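Local coordinates for protein putative conjugative transposon recombinase (Clostridium difficile, PDB 3G13) that probably binds DNA and exchanges its strands as a serine recombinase, of which this chain comprises the resolvase-type N-terminal domain, at residues T33-K38 / M78-S83; D70-E75 / V98-E103; R89-T94 / Q134-N139. One frame throughout, in Å; residues are numbered along the deposited sequence.

Interaction 1: residues T33-K38 / M78-S83; sequences TDMIKK and MVFTKS. Unlike the reference sequence in segment 78-83: Phe80 (reference Ile).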
loop_
_atom_site.group_PDB
_atom_site.type_symbol
_atom_site.label_atom_id
_atom_site.label_comp_id
_atom_site.label_asym_id
_atom_site.label_seq_id
_atom_site.Cartn_x
_atom_site.Cartn_y
_atom_site.Cartn_z
ATOM N N THR A 33 9.253 12.884 -25.450
ATOM C CA THR A 33 9.141 14.085 -26.276
ATOM C C THR A 33 8.036 13.890 -27.318
ATOM O O THR A 33 7.200 14.749 -27.485
ATOM C CB THR A 33 10.488 14.463 -26.969
ATOM O OG1 THR A 33 11.482 14.632 -25.955
ATOM C CG2 THR A 33 10.351 15.765 -27.733
ATOM N N ASP A 34 8.061 12.751 -27.981
ATOM C CA ASP A 34 7.077 12.405 -28.978
ATOM C C ASP A 34 5.687 12.207 -28.339
ATOM O O ASP A 34 4.695 12.718 -28.856
ATOM C CB ASP A 34 7.541 11.146 -29.697
ATOM C CG ASP A 34 6.484 10.562 -30.623
ATOM O OD1 ASP A 34 6.277 11.109 -31.749
ATOM O OD2 ASP A 34 5.885 9.548 -30.213
HETATM N N MSE A 35 5.625 11.480 -27.227
HETATM C CA MSE A 35 4.335 11.217 -26.584
HETATM C C MSE A 35 3.677 12.523 -26.136
HETATM O O MSE A 35 2.487 12.737 -26.368
HETATM C CB MSE A 35 4.465 10.225 -25.421
HETATM C CG MSE A 35 3.120 9.724 -24.888
HETATM SE SE MSE A 35 2.461 10.936 -23.421
HETATM C CE MSE A 35 3.778 10.284 -22.080
ATOM N N ILE A 36 4.433 13.410 -25.502
ATOM C CA ILE A 36 3.824 14.649 -25.007
ATOM C C ILE A 36 3.381 15.579 -26.179
ATOM O O ILE A 36 2.363 16.290 -26.076
ATOM C CB ILE A 36 4.738 15.344 -23.985
ATOM C CG1 ILE A 36 4.791 14.501 -22.688
ATOM C CG2 ILE A 36 4.353 16.815 -23.733
ATOM C CD1 ILE A 36 6.005 14.802 -21.837
ATOM N N LYS A 37 4.144 15.549 -27.267
ATOM C CA LYS A 37 3.794 16.269 -28.516
ATOM C C LYS A 37 2.539 15.778 -29.208
ATOM O O LYS A 37 1.977 16.508 -30.011
ATOM C CB LYS A 37 4.944 16.232 -29.530
ATOM C CG LYS A 37 5.670 17.541 -29.678
ATOM C CD LYS A 37 6.613 17.739 -28.495
ATOM C CE LYS A 37 7.945 18.275 -28.987
ATOM N NZ LYS A 37 8.506 19.232 -27.989
ATOM N N LYS A 38 2.070 14.576 -28.879
ATOM C CA LYS A 38 0.779 14.060 -29.376
ATOM C C LYS A 38 -0.436 14.928 -29.013
ATOM O O LYS A 38 -1.460 14.894 -29.722
ATOM C CB LYS A 38 0.513 12.604 -28.902
ATOM C CG LYS A 38 1.438 11.586 -29.538
ATOM C CD LYS A 38 1.250 10.168 -28.989
ATOM C CE LYS A 38 1.934 9.166 -29.936
ATOM N NZ LYS A 38 1.559 7.754 -29.629
HETATM N N MSE A 78 1.798 18.531 -14.483
HETATM C CA MSE A 78 1.681 17.084 -14.467
HETATM C C MSE A 78 3.026 16.433 -14.824
HETATM O O MSE A 78 3.702 16.820 -15.792
HETATM C CB MSE A 78 0.529 16.590 -15.379
HETATM C CG MSE A 78 0.305 15.068 -15.304
HETATM SE SE MSE A 78 -1.318 14.411 -16.167
HETATM C CE MSE A 78 -2.120 13.640 -14.594
ATOM N N VAL A 79 3.406 15.462 -14.010
ATOM C CA VAL A 79 4.600 14.634 -14.238
ATOM C C VAL A 79 4.277 13.202 -14.596
ATOM O O VAL A 79 3.626 12.499 -13.827
ATOM C CB VAL A 79 5.489 14.562 -12.948
ATOM C CG1 VAL A 79 6.828 13.837 -13.260
ATOM C CG2 VAL A 79 5.755 15.941 -12.426
ATOM N N PHE A 80 4.770 12.739 -15.745
ATOM C CA PHE A 80 4.700 11.331 -16.097
ATOM C C PHE A 80 5.862 10.585 -15.460
ATOM O O PHE A 80 7.001 11.080 -15.419
ATOM C CB PHE A 80 4.763 11.114 -17.619
ATOM C CG PHE A 80 3.456 11.361 -18.323
ATOM C CD1 PHE A 80 3.266 12.523 -19.065
ATOM C CD2 PHE A 80 2.407 10.439 -18.226
ATOM C CE1 PHE A 80 2.039 12.766 -19.746
ATOM C CE2 PHE A 80 1.170 10.667 -18.889
ATOM C CZ PHE A 80 0.987 11.837 -19.647
ATOM N N THR A 81 5.583 9.377 -14.989
ATOM C CA THR A 81 6.661 8.476 -14.626
ATOM C C THR A 81 6.206 7.031 -14.810
ATOM O O THR A 81 5.021 6.734 -14.662
ATOM C CB THR A 81 7.240 8.810 -13.210
ATOM O OG1 THR A 81 8.515 8.196 -13.087
ATOM C CG2 THR A 81 6.318 8.352 -12.070
ATOM N N LYS A 82 7.129 6.123 -15.135
ATOM C CA LYS A 82 6.716 4.818 -15.617
ATOM C C LYS A 82 6.026 4.010 -14.516
ATOM O O LYS A 82 5.043 3.331 -14.771
ATOM C CB LYS A 82 7.895 4.040 -16.235
ATOM C CG LYS A 82 7.511 2.600 -16.701
ATOM C CD LYS A 82 8.508 1.948 -17.697
ATOM C CE LYS A 82 8.167 0.475 -17.966
ATOM N NZ LYS A 82 6.805 0.331 -18.610
ATOM N N SER A 83 6.515 4.135 -13.288
ATOM C CA SER A 83 6.039 3.263 -12.212
ATOM C C SER A 83 6.307 3.934 -10.880
ATOM O O SER A 83 7.193 4.797 -10.756
ATOM C CB SER A 83 6.773 1.903 -12.254
ATOM O OG SER A 83 8.125 2.099 -11.892
#
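The terminal methyl of Met35 caps one face of the Phe80 ring between helix 25-37 and the sheet, a worked example of a methyl group seated on an aromatic face; Phe80 replaces the isoleucine of the reference sequence, and the description holds for the deposited ring. In sequence order, Met35 is the first residue of 33-38 to reach across. Its CG lies anti to the backbone N (chi1 -169°), which sends the side chain out toward the strand, and bends at both later torsions then fold the terminal methyl over the ring. Met35 CE stands 3.7 Å from the centroid of the Phe80 ring, 8° off the normal, so the methyl sits almost exactly above the middle of one face in a CH-pi contact. The selenium of this selenomethionine follows at a slant: Met35 SE is 4.5 Å from the centroid of the Phe80 ring, which adds a Met-aromatic component to the pair. The methyl is nearly equidistant from the ring carbons, with Met35 CE to Phe80 CD1 at 3.8 Å, and thus favours no single atom.

Next comes Ile36, one step round the helix. Its CB does not point straight at the strand, but Ile36 CG1 comes closer and lies 4.4 Å from Phe80 CE1, approaching the ring obliquely. Ile36 also packs on Leu44 and Val8, Phe80 on Val8 and Met35 on Trp42. This apolar packing joins helix 25-37, the crossover between parallel strands 6-14 and 42-51, to strand 78-81 on the other side of 6-14, a beta-alpha-beta arrangement as in the alpha/beta fold of the resolvase catalytic domain.

Interaction 2: residues D70-E75 / V98-E103; sequences DCMNGE and VRMLKE
Leu101 and Met72 come together at their methyl ends, where helix 62-72 runs out beside helix 91-102, with Met72 CE 3.8 Å from Leu101 CD1. The conformations explain how both get there. Leu101 has chi1 at -91°, displaced from a staggered value, and chi2 at 40°; although its CB does not aim directly at the other helix, these torsions turn CD1 inward to a point between Met72 and Cys71. Cys71, by contrast, already faces the neighbouring helix, and Cys71 CB lies 4.0 Å from Leu101 CD1, with Cys71 SG at 4.1 Å from that same methyl.

The two helices lie side by side on one face of the sheet in the alpha/beta resolvase domain, and Leu101 continues inward onto Val108, as Cys71 does onto Ile106. Helix 62-72 finishes here in a Schellman motif, in which Gly74 takes positive phi and Glu75 N donates to Asp70 O at 3.0 Å.

Further out, Met72, like Met100 a selenomethionine, is bent at chi2 and again at chi3 (99°), which brings its end round to the other helix. Met100 is straight until its own bend at chi3, and the Met72 and Met100 side chains cross at about a right angle. Met100 CG is thus touched by the last two atoms of Met72, SE and CE, each 3.9 Å away, while Met100 also leans on Ile68.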
loop_
_atom_site.group_PDB
_atom_site.type_symbol
_atom_site.label_atom_id
_atom_site.label_comp_id
_atom_site.label_asym_id
_atom_site.label_seq_id
_atom_site.Cartn_x
_atom_site.Cartn_y
_atom_site.Cartn_z
ATOM N N ASP A 70 11.442 22.695 -9.598
ATOM C CA ASP A 70 10.675 23.279 -10.707
ATOM C C ASP A 70 9.171 23.195 -10.466
ATOM O O ASP A 70 8.420 24.097 -10.880
ATOM C CB ASP A 70 11.051 22.618 -12.034
ATOM C CG ASP A 70 12.486 22.942 -12.452
ATOM O OD1 ASP A 70 13.088 23.848 -11.842
ATOM O OD2 ASP A 70 13.013 22.288 -13.369
ATOM N N CYS A 71 8.741 22.104 -9.818
ATOM C CA CYS A 71 7.341 21.976 -9.366
ATOM C C CYS A 71 6.999 23.058 -8.338
ATOM O O CYS A 71 5.956 23.683 -8.450
ATOM C CB CYS A 71 7.035 20.577 -8.785
ATOM S SG CYS A 71 6.921 19.234 -10.007
HETATM N N MSE A 72 7.878 23.279 -7.347
HETATM C CA MSE A 72 7.642 24.314 -6.330
HETATM C C MSE A 72 7.629 25.734 -6.936
HETATM O O MSE A 72 6.963 26.640 -6.412
HETATM C CB MSE A 72 8.625 24.182 -5.157
HETATM C CG MSE A 72 8.503 22.854 -4.362
HETATM SE SE MSE A 72 6.645 22.406 -3.786
HETATM C CE MSE A 72 6.140 21.122 -5.208
ATOM N N ASN A 73 8.313 25.897 -8.074
ATOM C CA ASN A 73 8.349 27.170 -8.819
ATOM C C ASN A 73 7.230 27.367 -9.859
ATOM O O ASN A 73 7.191 28.394 -10.535
ATOM C CB ASN A 73 9.716 27.328 -9.503
ATOM C CG ASN A 73 10.871 27.445 -8.505
ATOM O OD1 ASN A 73 10.665 27.740 -7.325
ATOM N ND2 ASN A 73 12.093 27.232 -8.984
ATOM N N GLY A 74 6.326 26.393 -10.000
ATOM C CA GLY A 74 5.175 26.554 -10.892
ATOM C C GLY A 74 5.427 26.232 -12.360
ATOM O O GLY A 74 4.643 26.617 -13.236
ATOM N N GLU A 75 6.499 25.499 -12.639
ATOM C CA GLU A 75 6.846 25.163 -14.032
ATOM C C GLU A 75 6.151 23.911 -14.566
ATOM O O GLU A 75 6.199 23.646 -15.771
ATOM C CB GLU A 75 8.361 25.018 -14.179
ATOM C CG GLU A 75 9.059 26.351 -14.220
ATOM C CD GLU A 75 10.550 26.240 -14.000
ATOM O OE1 GLU A 75 11.175 25.252 -14.478
ATOM O OE2 GLU A 75 11.101 27.149 -13.340
ATOM N N VAL A 98 4.340 12.684 -3.536
ATOM C CA VAL A 98 3.011 12.755 -4.159
ATOM C C VAL A 98 2.158 13.849 -3.458
ATOM O O VAL A 98 1.564 14.694 -4.118
ATOM C CB VAL A 98 2.291 11.418 -4.185
ATOM C CG1 VAL A 98 0.787 11.628 -4.572
ATOM C CG2 VAL A 98 3.009 10.450 -5.161
ATOM N N ARG A 99 2.139 13.846 -2.118
ATOM C CA ARG A 99 1.394 14.850 -1.342
ATOM C C ARG A 99 1.885 16.274 -1.582
ATOM O O ARG A 99 1.075 17.204 -1.688
ATOM C CB ARG A 99 1.472 14.527 0.147
ATOM C CG ARG A 99 0.648 13.316 0.556
ATOM C CD ARG A 99 0.949 12.942 1.995
ATOM N NE ARG A 99 -0.072 12.058 2.553
ATOM C CZ ARG A 99 0.116 11.202 3.559
ATOM N NH1 ARG A 99 1.294 11.079 4.155
ATOM N NH2 ARG A 99 -0.901 10.468 3.979
HETATM N N MSE A 100 3.207 16.452 -1.653
HETATM C CA MSE A 100 3.779 17.792 -1.879
HETATM C C MSE A 100 3.336 18.357 -3.239
HETATM O O MSE A 100 3.012 19.540 -3.377
HETATM C CB MSE A 100 5.315 17.704 -1.829
HETATM C CG MSE A 100 6.072 19.001 -1.920
HETATM SE SE MSE A 100 8.012 18.593 -1.971
HETATM C CE MSE A 100 8.203 17.497 -0.380
ATOM N N LEU A 101 3.355 17.508 -4.256
ATOM C CA LEU A 101 2.824 17.887 -5.571
ATOM C C LEU A 101 1.299 18.149 -5.465
ATOM O O LEU A 101 0.812 19.167 -5.928
ATOM C CB LEU A 101 3.189 16.805 -6.627
ATOM C CG LEU A 101 4.533 17.048 -7.378
ATOM C CD1 LEU A 101 5.633 17.580 -6.467
ATOM C CD2 LEU A 101 5.062 15.848 -8.131
ATOM N N LYS A 102 0.564 17.242 -4.831
ATOM C CA LYS A 102 -0.906 17.332 -4.768
ATOM C C LYS A 102 -1.397 18.656 -4.108
ATOM O O LYS A 102 -2.364 19.245 -4.558
ATOM C CB LYS A 102 -1.475 16.096 -4.033
ATOM C CG LYS A 102 -3.005 16.028 -3.952
ATOM C CD LYS A 102 -3.482 14.622 -3.581
ATOM C CE LYS A 102 -5.026 14.476 -3.626
ATOM N NZ LYS A 102 -5.449 13.125 -4.221
ATOM N N GLU A 103 -0.711 19.106 -3.057
ATOM C CA GLU A 103 -1.075 20.334 -2.350
ATOM C C GLU A 103 -0.969 21.551 -3.268
ATOM O O GLU A 103 -1.598 22.603 -3.012
ATOM C CB GLU A 103 -0.186 20.513 -1.106
ATOM C CG GLU A 103 -0.467 19.475 -0.017
ATOM C CD GLU A 103 0.624 19.387 1.066
ATOM O OE1 GLU A 103 0.578 18.400 1.867
ATOM O OE2 GLU A 103 1.515 20.289 1.115
#

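Interaction 3: residues R89-T94 / Q134-N139; sequences RNTLDT and QQEVEN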
loop_
_atom_site.group_PDB
_atom_site.type_symbol
_atom_site.label_atom_id
_atom_site.label_comp_id
_atom_site.label_asym_id
_atom_site.label_seq_id
_atom_site.Cartn_x
_atom_site.Cartn_y
_atom_site.Cartn_z
ATOM N N ARG A 89 11.985 5.745 -3.771
ATOM C CA ARG A 89 12.750 4.611 -3.287
ATOM C C ARG A 89 11.982 3.772 -2.282
ATOM O O ARG A 89 12.263 2.570 -2.117
ATOM C CB ARG A 89 14.034 5.140 -2.656
ATOM C CG ARG A 89 15.048 5.527 -3.726
ATOM C CD ARG A 89 16.029 6.583 -3.227
ATOM N NE ARG A 89 17.196 6.632 -4.100
ATOM C CZ ARG A 89 18.247 7.427 -3.908
ATOM N NH1 ARG A 89 18.278 8.273 -2.875
ATOM N NH2 ARG A 89 19.263 7.386 -4.770
ATOM N N ASN A 90 11.011 4.398 -1.621
ATOM C CA ASN A 90 10.234 3.701 -0.597
ATOM C C ASN A 90 8.855 4.309 -0.444
ATOM O O ASN A 90 8.579 5.353 -1.030
ATOM C CB ASN A 90 10.983 3.714 0.755
ATOM C CG ASN A 90 11.331 5.110 1.207
ATOM O OD1 ASN A 90 10.498 6.000 1.194
ATOM N ND2 ASN A 90 12.588 5.309 1.635
ATOM N N THR A 91 8.031 3.686 0.395
ATOM C CA THR A 91 6.664 4.135 0.629
ATOM C C THR A 91 6.579 5.548 1.213
ATOM O O THR A 91 5.801 6.373 0.729
ATOM C CB THR A 91 5.905 3.116 1.502
ATOM O OG1 THR A 91 5.861 1.877 0.788
ATOM C CG2 THR A 91 4.469 3.578 1.751
ATOM N N LEU A 92 7.389 5.819 2.244
ATOM C CA LEU A 92 7.404 7.119 2.892
ATOM C C LEU A 92 7.750 8.288 1.943
ATOM O O LEU A 92 7.139 9.357 2.017
ATOM C CB LEU A 92 8.340 7.105 4.107
ATOM C CG LEU A 92 7.719 6.455 5.348
ATOM C CD1 LEU A 92 8.765 6.375 6.456
ATOM C CD2 LEU A 92 6.523 7.276 5.822
ATOM N N ASP A 93 8.724 8.076 1.073
ATOM C CA ASP A 93 9.094 9.112 0.087
ATOM C C ASP A 93 8.020 9.252 -0.979
ATOM O O ASP A 93 7.753 10.370 -1.430
ATOM C CB ASP A 93 10.439 8.806 -0.589
ATOM C CG ASP A 93 11.635 9.066 0.332
ATOM O OD1 ASP A 93 11.446 9.740 1.366
ATOM O OD2 ASP A 93 12.745 8.580 0.009
ATOM N N THR A 94 7.411 8.131 -1.387
ATOM C CA THR A 94 6.309 8.176 -2.377
ATOM C C THR A 94 5.186 9.079 -1.857
ATOM O O THR A 94 4.684 9.951 -2.579
ATOM C CB THR A 94 5.733 6.759 -2.727
ATOM O OG1 THR A 94 6.784 5.856 -3.127
ATOM C CG2 THR A 94 4.719 6.863 -3.850
ATOM N N GLN A 134 2.606 2.945 7.756
ATOM C CA GLN A 134 2.434 2.786 9.206
ATOM C C GLN A 134 2.901 1.400 9.647
ATOM O O GLN A 134 3.603 1.258 10.641
ATOM C CB GLN A 134 0.977 3.010 9.629
ATOM C CG GLN A 134 0.717 2.899 11.159
ATOM C CD GLN A 134 1.504 3.924 11.988
ATOM O OE1 GLN A 134 1.797 5.027 11.518
ATOM N NE2 GLN A 134 1.834 3.565 13.231
ATOM N N GLN A 135 2.503 0.386 8.900
ATOM C CA GLN A 135 2.912 -0.997 9.171
ATOM C C GLN A 135 4.441 -1.197 8.999
ATOM O O GLN A 135 5.063 -1.905 9.794
ATOM C CB GLN A 135 2.151 -1.933 8.261
ATOM C CG GLN A 135 2.465 -3.392 8.431
ATOM C CD GLN A 135 1.516 -4.280 7.666
ATOM O OE1 GLN A 135 1.532 -4.311 6.427
ATOM N NE2 GLN A 135 0.710 -5.060 8.404
ATOM N N GLU A 136 5.019 -0.608 7.951
ATOM C CA GLU A 136 6.455 -0.711 7.726
ATOM C C GLU A 136 7.222 -0.056 8.887
ATOM O O GLU A 136 8.203 -0.601 9.341
ATOM C CB GLU A 136 6.883 -0.027 6.429
ATOM C CG GLU A 136 6.431 -0.699 5.133
ATOM C CD GLU A 136 6.779 0.169 3.911
ATOM O OE1 GLU A 136 7.114 1.354 4.097
ATOM O OE2 GLU A 136 6.708 -0.315 2.779
ATOM N N VAL A 137 6.763 1.092 9.360
ATOM C CA VAL A 137 7.399 1.771 10.484
ATOM C C VAL A 137 7.309 0.952 11.801
ATOM O O VAL A 137 8.318 0.794 12.528
ATOM C CB VAL A 137 6.831 3.199 10.659
ATOM C CG1 VAL A 137 7.221 3.783 12.022
ATOM C CG2 VAL A 137 7.332 4.098 9.533
ATOM N N GLU A 138 6.117 0.433 12.092
ATOM C CA GLU A 138 5.943 -0.433 13.240
ATOM C C GLU A 138 6.749 -1.721 13.115
ATOM O O GLU A 138 7.274 -2.204 14.122
ATOM C CB GLU A 138 4.462 -0.738 13.467
ATOM C CG GLU A 138 3.620 0.494 13.639
ATOM C CD GLU A 138 2.129 0.159 13.841
ATOM O OE1 GLU A 138 1.763 -1.022 13.815
ATOM O OE2 GLU A 138 1.338 1.088 14.046
ATOM N N ASN A 139 6.843 -2.283 11.907
ATOM C CA ASN A 139 7.684 -3.471 11.692
ATOM C C ASN A 139 9.168 -3.201 12.013
ATOM O O ASN A 139 9.812 -4.021 12.656
ATOM C CB ASN A 139 7.521 -4.054 10.287
ATOM C CG ASN A 139 6.372 -5.036 10.190
ATOM O OD1 ASN A 139 6.033 -5.714 11.165
ATOM N ND2 ASN A 139 5.764 -5.131 9.007
HETATM O O HOH W 1 8.709 0.853 1.330
HETATM O O HOH W 2 9.024 3.472 3.521
#
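Glu136 spans the gap to Thr91, and tracing it outward illustrates how a carboxylate can join two helices with the help of water. From a CB that points at helix 91-102, CG lies anti to the carbonyl carbon and the chain then runs extended (chi2 173°), carrying Glu136 CD to 3.7 Å from Thr91 OG1. At the tip the oxygens diverge. Glu136 OE1 rests 3.4 Å from Thr91 CB and accepts from water 2, which in turn accepts from Leu92 N. Glu136 OE2 comes 3.1 Å from Thr91 OG1 and takes a bond of 2.7 Å from water 1, itself held by Thr91 N. Two first-turn amides are thereby linked to one carboxylate, which the helix start would probably favour electrostatically. Asn90 provides the N-cap: Asp93 N donates to Asn90 OD1 at 2.7 Å.

Beside this polar link, Leu92 crosses Val137 at about a right angle, with Leu92 CD1 4.1 Å from Val137 CG2. On helix 120-150, Gln135 and Asn139 hydrogen-bond to Ala88 O and Arg89 O of the second subunit, and Glu138 forms a salt bridge with Arg86 of the second subunit. The arrangement is characteristic of the long helix through which serine recombinase catalytic domains dimerise.

The three contacts show how an alpha/beta domain is layered and then extended. Along the chain, interactions 1 and 2 alternate, as do 2 and 3, whereas 1 closes before 3 opens. Interaction 1 lies on one face of strand 78-81 and interaction 2 packs against the other: their centres are about 17 Å apart, and Val79 CG2 touches Cys71 SG at 4.2 Å. Helix 91-102 carries both 2 and 3, whose centres are about 21 Å apart, and so leads from the helical layer on the sheet to helix 120-150 at the dimer interface. Interactions 1 and 3, about 27 Å apart between centres, do not touch and lie on opposite sides of the chain's centre.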